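PDB 6XK2: ribokinase, which phosphorylates D-ribose at O-5 with ATP and a divalent metal ion, yielding ribose 5-phosphate that can feed nucleotide synthesis and the pentose phosphate pathway. Local coordinates for the interface of chains A and B. Sequence-based numbering; all coordinates share one arbitrary frame. Chains: chain A/B, Ribokinase.

The interface of chains A and B. Residues chain A 32, 107, 114-117; chain B 33-37.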
loop_
_atom_site.group_PDB
_atom_site.type_symbol
_atom_site.label_atom_id
_atom_site.label_comp_id
_atom_site.label_asym_id
_atom_site.label_seq_id
_atom_site.Cartn_x
_atom_site.Cartn_y
_atom_site.Cartn_z
ATOM N N ILE A 32 13.035 -1.951 -0.438
ATOM C CA ILE A 32 11.934 -2.732 0.110
ATOM C C ILE A 32 11.933 -2.567 1.620
ATOM O O ILE A 32 12.987 -2.654 2.264
ATOM C CB ILE A 32 12.069 -4.207 -0.295
ATOM C CG1 ILE A 32 12.212 -4.336 -1.814
ATOM C CG2 ILE A 32 10.874 -5.008 0.204
ATOM C CD1 ILE A 32 11.004 -3.899 -2.579
ATOM N N GLN A 107 5.798 -2.781 -3.775
ATOM C CA GLN A 107 6.922 -1.920 -3.455
ATOM C C GLN A 107 7.899 -1.986 -4.619
ATOM O O GLN A 107 8.511 -3.028 -4.861
ATOM C CB GLN A 107 7.601 -2.356 -2.160
ATOM C CG GLN A 107 6.704 -2.414 -0.950
ATOM C CD GLN A 107 7.454 -2.897 0.269
ATOM O OE1 GLN A 107 8.480 -2.335 0.642
ATOM N NE2 GLN A 107 6.946 -3.945 0.898
ATOM N N ASN A 114 11.291 -5.662 -6.734
ATOM C CA ASN A 114 9.901 -5.382 -6.406
ATOM C C ASN A 114 9.412 -6.401 -5.386
ATOM O O ASN A 114 9.995 -7.474 -5.227
ATOM C CB ASN A 114 9.000 -5.383 -7.644
ATOM C CG ASN A 114 9.064 -4.067 -8.415
ATOM O OD1 ASN A 114 8.084 -3.639 -9.023
ATOM N ND2 ASN A 114 10.229 -3.429 -8.402
ATOM N N SER A 115 8.407 -6.008 -4.617
ATOM C CA SER A 115 7.742 -6.899 -3.680
ATOM C C SER A 115 6.244 -6.691 -3.800
ATOM O O SER A 115 5.774 -5.558 -3.943
ATOM C CB SER A 115 8.197 -6.656 -2.253
ATOM O OG SER A 115 9.473 -7.220 -2.065
ATOM N N ILE A 116 5.492 -7.785 -3.760
ATOM C CA ILE A 116 4.074 -7.736 -4.075
ATOM C C ILE A 116 3.291 -8.355 -2.935
ATOM O O ILE A 116 3.609 -9.463 -2.490
ATOM C CB ILE A 116 3.772 -8.448 -5.408
ATOM C CG1 ILE A 116 4.569 -7.779 -6.529
ATOM C CG2 ILE A 116 2.289 -8.406 -5.704
ATOM C CD1 ILE A 116 4.427 -8.423 -7.872
ATOM N N VAL A 117 2.283 -7.632 -2.455
ATOM C CA VAL A 117 1.277 -8.160 -1.546
ATOM C C VAL A 117 -0.036 -8.190 -2.310
ATOM O O VAL A 117 -0.477 -7.164 -2.836
ATOM C CB VAL A 117 1.148 -7.320 -0.271
ATOM C CG1 VAL A 117 -0.061 -7.793 0.539
ATOM C CG2 VAL A 117 2.424 -7.396 0.543
ATOM N N VAL B 33 6.795 -9.068 3.738
ATOM C CA VAL B 33 7.174 -9.469 2.385
ATOM C C VAL B 33 8.642 -9.142 2.137
ATOM O O VAL B 33 9.128 -8.058 2.492
ATOM C CB VAL B 33 6.257 -8.808 1.339
ATOM C CG1 VAL B 33 6.478 -7.315 1.276
ATOM C CG2 VAL B 33 6.490 -9.428 -0.041
ATOM N N ARG B 34 9.360 -10.088 1.551
ATOM C CA ARG B 34 10.781 -9.960 1.269
ATOM C C ARG B 34 10.998 -9.500 -0.165
ATOM O O ARG B 34 10.137 -9.698 -1.025
ATOM C CB ARG B 34 11.499 -11.300 1.511
ATOM N N PRO B 35 12.126 -8.844 -0.448
ATOM C CA PRO B 35 12.409 -8.411 -1.824
ATOM C C PRO B 35 12.373 -9.576 -2.806
ATOM O O PRO B 35 12.887 -10.660 -2.537
ATOM C CB PRO B 35 13.811 -7.789 -1.722
ATOM C CG PRO B 35 14.330 -8.169 -0.361
ATOM C CD PRO B 35 13.130 -8.325 0.503
ATOM N N GLY B 36 11.725 -9.349 -3.946
ATOM C CA GLY B 36 11.549 -10.379 -4.945
ATOM C C GLY B 36 10.395 -11.320 -4.689
ATOM O O GLY B 36 10.126 -12.184 -5.530
ATOM N N GLU B 37 9.703 -11.178 -3.564
ATOM C CA GLU B 37 8.648 -12.095 -3.164
ATOM C C GLU B 37 7.274 -11.534 -3.508
ATOM O O GLU B 37 7.030 -10.326 -3.393
ATOM C CB GLU B 37 8.735 -12.387 -1.663
ATOM C CG GLU B 37 7.703 -13.356 -1.118
ATOM C CD GLU B 37 7.938 -13.676 0.351
ATOM O OE1 GLU B 37 8.351 -12.767 1.108
ATOM O OE2 GLU B 37 7.709 -14.839 0.749
#
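The pyrrolidine ring of B:Pro35 is covered on one face by A:Ile32, whose CG1 and CG2 both lie over it; CG1 comes to 3.8 Å from the ring CB, and CG2 sits towards CD. A second flat group, the carboxamide of A:Gln107, meets B:Val33 at its nitrogen end, with NE2 3.4 Å from the methyl CG1, which is tilted from the amide plane rather than stacked on it. B:Val33 has CG1 wedged between its backbone N and carbonyl carbon (chi1 68°), which turns the two methyls towards chain A: CG1 reaches A:Gln107 and A:Val117, while CG2 packs 3.9 Å from A:Ser115 CB. The peptide carbonyl of B:Arg34 is approached from above its plane, not along a lone pair, by the hydroxyl OG of A:Ser115, which donates a hydrogen bond of 2.8 Å to its O.

This interface illustrates how a non-strand segment can be docked on a strand through its backbone. B:Gly36 N donates to A:Asn114 O at 2.9 Å, and A:Ile116 N donates to B:Glu37 O at 3.0 Å. A positive phi (82°) at B:Gly36 bends the segment, and the B:Glu37 carboxylate braces it from within by accepting B:Arg34 N at OE1, 2.9 Å away.

The segment leads into chain B strand 38-40 and lies along chain A strand 114-119, so the homodimer is joined through the beta-sheet lids, the beta-clasp arrangement typical of ribokinases. Two-fold symmetry repeats the contact with chains exchanged, and its centre lies about 15 Å from A:Asp281, the catalytic base of the PfkB family.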